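Long-range contact in probable molybdopterin-guanine dinucleotide biosynthesis protein A (Aquifex aeolicus, PDB 2E8B), which probably transfers the GMP moiety of GTP to the molybdenum cofactor, forming molybdopterin guanine dinucleotide with release of diphosphate: residues D106-Y117 with I174-M185. Sequence-based numbering, arbitrary orientation.
Sequences DLPLMKKETVLY and IPEELRYTLLNM
Met110 and Thr181 bring the two backbones closest, CA to CA 4.5 Å, and from there the chains run antiparallel, Leu107 beside Asn184 and Thr114 beside Leu178, with no direct backbone hydrogen bond between them. A water bridges the backbones, accepting from Leu109 N and donating to Thr181 O and Leu183 O, while CA-H...O contacts join Leu109 O to Thr181 CA and Thr181 O to Met110 CA. The polar centre is a relay of hydroxyls: Thr114 OG1 donates to Thr181 OG1 at 2.7 Å, and Thr181 OG1 donates to Leu178 O at 2.5 Å. Threonine suits both places: Thr114 donates, Thr181 both accepts and donates, and the methyls pack; with chi1 at 68°, Thr181 CG2 lies above one face of the Tyr180 ring, toward its rim. Leu178 packs against Thr114, its CD2 3.7 Å from Thr114 OG1. Farther along, Pro175 lays CG over the centre of the Tyr117 ring, 3.8 Å from the centroid, a CH-pi contact suited to proline, whose compact ring presents its C-H groups to the aromatic face. In the other direction Leu109 CD1 meets the Tyr180 ring edge, and Pro108 CG presses tightly on Met185 CG (3.5 Å). Asp106, predicted to bind GTP and magnesium, hydrogen-bonds through OD1 to Ser104, and a water donates to OD2 and accepts a weak bond from Asn184 ND2. Apolar packing around a hydroxyl relay thus ties the loop after strand 170-173 to helix 112-120, while the hydrogen-bonded links from Asp106 to 174-185 run through water.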
loop_
_atom_site.group_PDB
_atom_site.type_symbol
_atom_site.label_atom_id
_atom_site.label_comp_id
_atom_site.label_asym_id
_atom_site.label_seq_id
_atom_site.Cartn_x
_atom_site.Cartn_y
_atom_site.Cartn_z
ATOM N N ASP A 106 -7.529 1.295 1.367
ATOM C CA ASP A 106 -8.941 0.943 1.199
ATOM C C ASP A 106 -9.285 -0.513 1.528
ATOM O O ASP A 106 -10.216 -1.084 0.958
ATOM C CB ASP A 106 -9.374 1.259 -0.236
ATOM C CG ASP A 106 -8.658 0.405 -1.260
ATOM O OD1 ASP A 106 -7.768 -0.376 -0.861
ATOM O OD2 ASP A 106 -8.982 0.517 -2.463
ATOM N N LEU A 107 -8.549 -1.105 2.461
ATOM C CA LEU A 107 -8.771 -2.495 2.862
ATOM C C LEU A 107 -9.384 -2.531 4.262
ATOM O O LEU A 107 -8.677 -2.596 5.265
ATOM C CB LEU A 107 -7.441 -3.244 2.821
ATOM C CG LEU A 107 -6.848 -3.238 1.405
ATOM C CD1 LEU A 107 -5.397 -3.693 1.433
ATOM C CD2 LEU A 107 -7.681 -4.134 0.497
ATOM N N PRO A 108 -10.726 -2.519 4.332
ATOM C CA PRO A 108 -11.509 -2.531 5.568
ATOM C C PRO A 108 -11.330 -3.699 6.527
ATOM O O PRO A 108 -11.643 -3.577 7.711
ATOM C CB PRO A 108 -12.944 -2.416 5.059
ATOM C CG PRO A 108 -12.897 -3.190 3.786
ATOM C CD PRO A 108 -11.598 -2.715 3.159
ATOM N N LEU A 109 -10.829 -4.825 6.030
ATOM C CA LEU A 109 -10.654 -5.999 6.876
ATOM C C LEU A 109 -9.205 -6.412 7.133
ATOM O O LEU A 109 -8.953 -7.479 7.699
ATOM C CB LEU A 109 -11.428 -7.173 6.273
ATOM C CG LEU A 109 -12.939 -6.934 6.234
ATOM C CD1 LEU A 109 -13.617 -8.024 5.425
ATOM C CD2 LEU A 109 -13.483 -6.896 7.654
ATOM N N MET A 110 -8.256 -5.569 6.741
ATOM C CA MET A 110 -6.845 -5.888 6.944
ATOM C C MET A 110 -6.521 -6.176 8.407
ATOM O O MET A 110 -7.047 -5.537 9.321
ATOM C CB MET A 110 -5.954 -4.746 6.427
ATOM C CG MET A 110 -4.443 -4.994 6.528
ATOM S SD MET A 110 -3.821 -6.504 5.692
ATOM C CE MET A 110 -4.409 -6.241 4.014
ATOM N N LYS A 111 -5.669 -7.172 8.611
ATOM C CA LYS A 111 -5.233 -7.571 9.941
ATOM C C LYS A 111 -3.720 -7.660 9.929
ATOM O O LYS A 111 -3.115 -7.951 8.902
ATOM C CB LYS A 111 -5.810 -8.933 10.328
ATOM C CG LYS A 111 -7.229 -8.885 10.850
ATOM C CD LYS A 111 -7.553 -10.144 11.642
ATOM C CE LYS A 111 -8.871 -9.990 12.391
ATOM N NZ LYS A 111 -9.148 -11.139 13.300
ATOM N N LYS A 112 -3.112 -7.412 11.078
ATOM C CA LYS A 112 -1.666 -7.453 11.177
ATOM C C LYS A 112 -1.087 -8.798 10.752
ATOM O O LYS A 112 -0.017 -8.844 10.151
ATOM C CB LYS A 112 -1.243 -7.137 12.609
ATOM C CG LYS A 112 -1.702 -8.163 13.630
ATOM C CD LYS A 112 -1.364 -7.725 15.046
ATOM C CE LYS A 112 0.124 -7.491 15.209
ATOM N NZ LYS A 112 0.486 -7.177 16.622
ATOM N N GLU A 113 -1.782 -9.891 11.057
ATOM C CA GLU A 113 -1.271 -11.211 10.688
ATOM C C GLU A 113 -1.027 -11.343 9.189
ATOM O O GLU A 113 -0.103 -12.033 8.762
ATOM C CB GLU A 113 -2.223 -12.319 11.146
ATOM C CG GLU A 113 -2.361 -12.432 12.653
ATOM C CD GLU A 113 -3.595 -11.728 13.182
ATOM O OE1 GLU A 113 -3.805 -10.548 12.838
ATOM O OE2 GLU A 113 -4.356 -12.360 13.946
ATOM N N THR A 114 -1.855 -10.680 8.391
ATOM C CA THR A 114 -1.696 -10.743 6.945
ATOM C C THR A 114 -0.409 -10.031 6.557
ATOM O O THR A 114 0.362 -10.522 5.729
ATOM C CB THR A 114 -2.889 -10.091 6.241
ATOM O OG1 THR A 114 -4.085 -10.778 6.625
ATOM C CG2 THR A 114 -2.722 -10.160 4.732
ATOM N N VAL A 115 -0.165 -8.880 7.174
ATOM C CA VAL A 115 1.044 -8.124 6.896
ATOM C C VAL A 115 2.266 -8.932 7.322
ATOM O O VAL A 115 3.251 -9.028 6.586
ATOM C CB VAL A 115 1.040 -6.787 7.651
ATOM C CG1 VAL A 115 2.365 -6.067 7.452
ATOM C CG2 VAL A 115 -0.111 -5.929 7.156
ATOM N N LEU A 116 2.191 -9.527 8.509
ATOM C CA LEU A 116 3.299 -10.313 9.032
ATOM C C LEU A 116 3.599 -11.549 8.186
ATOM O O LEU A 116 4.761 -11.922 8.029
ATOM C CB LEU A 116 3.015 -10.713 10.479
ATOM C CG LEU A 116 2.955 -9.533 11.454
ATOM C CD1 LEU A 116 2.627 -10.056 12.830
ATOM C CD2 LEU A 116 4.283 -8.779 11.466
ATOM N N TYR A 117 2.567 -12.183 7.633
ATOM C CA TYR A 117 2.792 -13.365 6.804
ATOM C C TYR A 117 3.544 -12.954 5.545
ATOM O O TYR A 117 4.431 -13.676 5.075
ATOM C CB TYR A 117 1.472 -14.038 6.408
ATOM C CG TYR A 117 1.669 -15.384 5.733
ATOM C CD1 TYR A 117 2.079 -16.498 6.465
ATOM C CD2 TYR A 117 1.459 -15.536 4.362
ATOM C CE1 TYR A 117 2.275 -17.734 5.848
ATOM C CE2 TYR A 117 1.652 -16.770 3.734
ATOM C CZ TYR A 117 2.062 -17.860 4.486
ATOM O OH TYR A 117 2.279 -19.073 3.877
ATOM N N ILE A 174 -1.868 -16.143 0.066
ATOM C CA ILE A 174 -2.462 -15.861 1.363
ATOM C C ILE A 174 -3.221 -17.055 1.906
ATOM O O ILE A 174 -4.048 -17.646 1.209
ATOM C CB ILE A 174 -3.409 -14.644 1.285
ATOM C CG1 ILE A 174 -2.608 -13.401 0.886
ATOM C CG2 ILE A 174 -4.106 -14.427 2.620
ATOM C CD1 ILE A 174 -1.442 -13.085 1.818
ATOM N N PRO A 175 -2.931 -17.439 3.162
ATOM C CA PRO A 175 -3.606 -18.573 3.793
ATOM C C PRO A 175 -5.110 -18.365 3.746
ATOM O O PRO A 175 -5.597 -17.243 3.886
ATOM C CB PRO A 175 -3.067 -18.550 5.216
ATOM C CG PRO A 175 -1.666 -18.055 5.035
ATOM C CD PRO A 175 -1.852 -16.924 4.025
ATOM N N GLU A 176 -5.839 -19.457 3.548
ATOM C CA GLU A 176 -7.291 -19.420 3.462
ATOM C C GLU A 176 -7.979 -18.526 4.493
ATOM O O GLU A 176 -8.837 -17.714 4.139
ATOM C CB GLU A 176 -7.848 -20.846 3.564
ATOM C CG GLU A 176 -9.360 -20.942 3.746
ATOM C CD GLU A 176 -10.150 -20.250 2.652
ATOM O OE1 GLU A 176 -9.599 -20.022 1.557
ATOM O OE2 GLU A 176 -11.339 -19.947 2.884
ATOM N N GLU A 177 -7.595 -18.654 5.759
ATOM C CA GLU A 177 -8.237 -17.865 6.798
ATOM C C GLU A 177 -7.879 -16.385 6.845
ATOM O O GLU A 177 -8.397 -15.650 7.679
ATOM C CB GLU A 177 -8.015 -18.524 8.162
ATOM C CG GLU A 177 -8.732 -19.873 8.268
ATOM C CD GLU A 177 -8.930 -20.337 9.697
ATOM O OE1 GLU A 177 -9.326 -19.509 10.543
ATOM O OE2 GLU A 177 -8.708 -21.535 9.969
ATOM N N LEU A 178 -7.011 -15.944 5.939
ATOM C CA LEU A 178 -6.621 -14.540 5.889
ATOM C C LEU A 178 -7.024 -13.908 4.563
ATOM O O LEU A 178 -6.831 -12.715 4.353
ATOM C CB LEU A 178 -5.108 -14.384 6.076
ATOM C CG LEU A 178 -4.545 -14.651 7.473
ATOM C CD1 LEU A 178 -3.045 -14.404 7.470
ATOM C CD2 LEU A 178 -5.231 -13.746 8.484
ATOM N N ARG A 179 -7.595 -14.702 3.664
ATOM C CA ARG A 179 -7.978 -14.160 2.367
ATOM C C ARG A 179 -9.016 -13.049 2.460
ATOM O O ARG A 179 -8.970 -12.088 1.693
ATOM C CB ARG A 179 -8.474 -15.285 1.457
ATOM C CG ARG A 179 -7.339 -16.168 0.929
ATOM C CD ARG A 179 -7.837 -17.519 0.455
ATOM N NE ARG A 179 -8.813 -17.432 -0.627
ATOM C CZ ARG A 179 -8.510 -17.445 -1.921
ATOM N NH1 ARG A 179 -7.248 -17.541 -2.317
ATOM N NH2 ARG A 179 -9.477 -17.380 -2.827
ATOM N N TYR A 180 -9.936 -13.162 3.411
ATOM C CA TYR A 180 -10.972 -12.146 3.560
ATOM C C TYR A 180 -10.401 -10.793 3.986
ATOM O O TYR A 180 -11.039 -9.759 3.793
ATOM C CB TYR A 180 -12.025 -12.614 4.576
ATOM C CG TYR A 180 -11.633 -12.411 6.021
ATOM C CD1 TYR A 180 -10.798 -13.317 6.671
ATOM C CD2 TYR A 180 -12.088 -11.303 6.740
ATOM C CE1 TYR A 180 -10.422 -13.126 7.999
ATOM C CE2 TYR A 180 -11.721 -11.105 8.067
ATOM C CZ TYR A 180 -10.886 -12.020 8.691
ATOM O OH TYR A 180 -10.516 -11.838 10.002
ATOM N N THR A 181 -9.195 -10.798 4.548
ATOM C CA THR A 181 -8.585 -9.555 5.004
ATOM C C THR A 181 -8.164 -8.661 3.845
ATOM O O THR A 181 -7.762 -7.518 4.055
ATOM C CB THR A 181 -7.343 -9.818 5.894
ATOM O OG1 THR A 181 -6.289 -10.382 5.105
ATOM C CG2 THR A 181 -7.697 -10.775 7.029
ATOM N N LEU A 182 -8.269 -9.176 2.626
ATOM C CA LEU A 182 -7.883 -8.415 1.438
ATOM C C LEU A 182 -9.069 -7.904 0.623
ATOM O O LEU A 182 -8.895 -7.354 -0.466
ATOM C CB LEU A 182 -6.975 -9.278 0.553
ATOM C CG LEU A 182 -5.551 -9.409 1.107
ATOM C CD1 LEU A 182 -4.934 -10.732 0.706
ATOM C CD2 LEU A 182 -4.713 -8.245 0.605
ATOM N N LEU A 183 -10.277 -8.079 1.145
ATOM C CA LEU A 183 -11.466 -7.622 0.431
ATOM C C LEU A 183 -11.590 -6.099 0.478
ATOM O O LEU A 183 -10.997 -5.442 1.334
ATOM C CB LEU A 183 -12.719 -8.258 1.039
ATOM C CG LEU A 183 -12.849 -9.780 0.928
ATOM C CD1 LEU A 183 -14.050 -10.259 1.731
ATOM C CD2 LEU A 183 -12.992 -10.171 -0.532
ATOM N N ASN A 184 -12.351 -5.541 -0.456
ATOM C CA ASN A 184 -12.570 -4.099 -0.486
ATOM C C ASN A 184 -14.001 -3.854 -0.032
ATOM O O ASN A 184 -14.750 -4.800 0.186
ATOM C CB ASN A 184 -12.385 -3.541 -1.901
ATOM C CG ASN A 184 -11.059 -3.931 -2.518
ATOM O OD1 ASN A 184 -10.873 -5.071 -2.942
ATOM N ND2 ASN A 184 -10.125 -2.987 -2.563
ATOM N N MET A 185 -14.373 -2.588 0.123
ATOM C CA MET A 185 -15.732 -2.240 0.530
ATOM C C MET A 185 -16.660 -1.984 -0.656
ATOM O O MET A 185 -16.326 -1.210 -1.552
ATOM C CB MET A 185 -15.736 -0.917 1.304
ATOM C CG MET A 185 -15.431 -1.035 2.796
ATOM S SD MET A 185 -16.860 -1.556 3.793
ATOM C CE MET A 185 -16.491 -3.265 4.080
HETATM O O HOH W 1 -11.981 -0.387 -1.055
HETATM O O HOH W 2 -7.625 -1.701 -3.327
HETATM O O HOH W 3 -9.725 -5.536 3.563
HETATM O O HOH W 4 -8.667 -13.020 11.393
#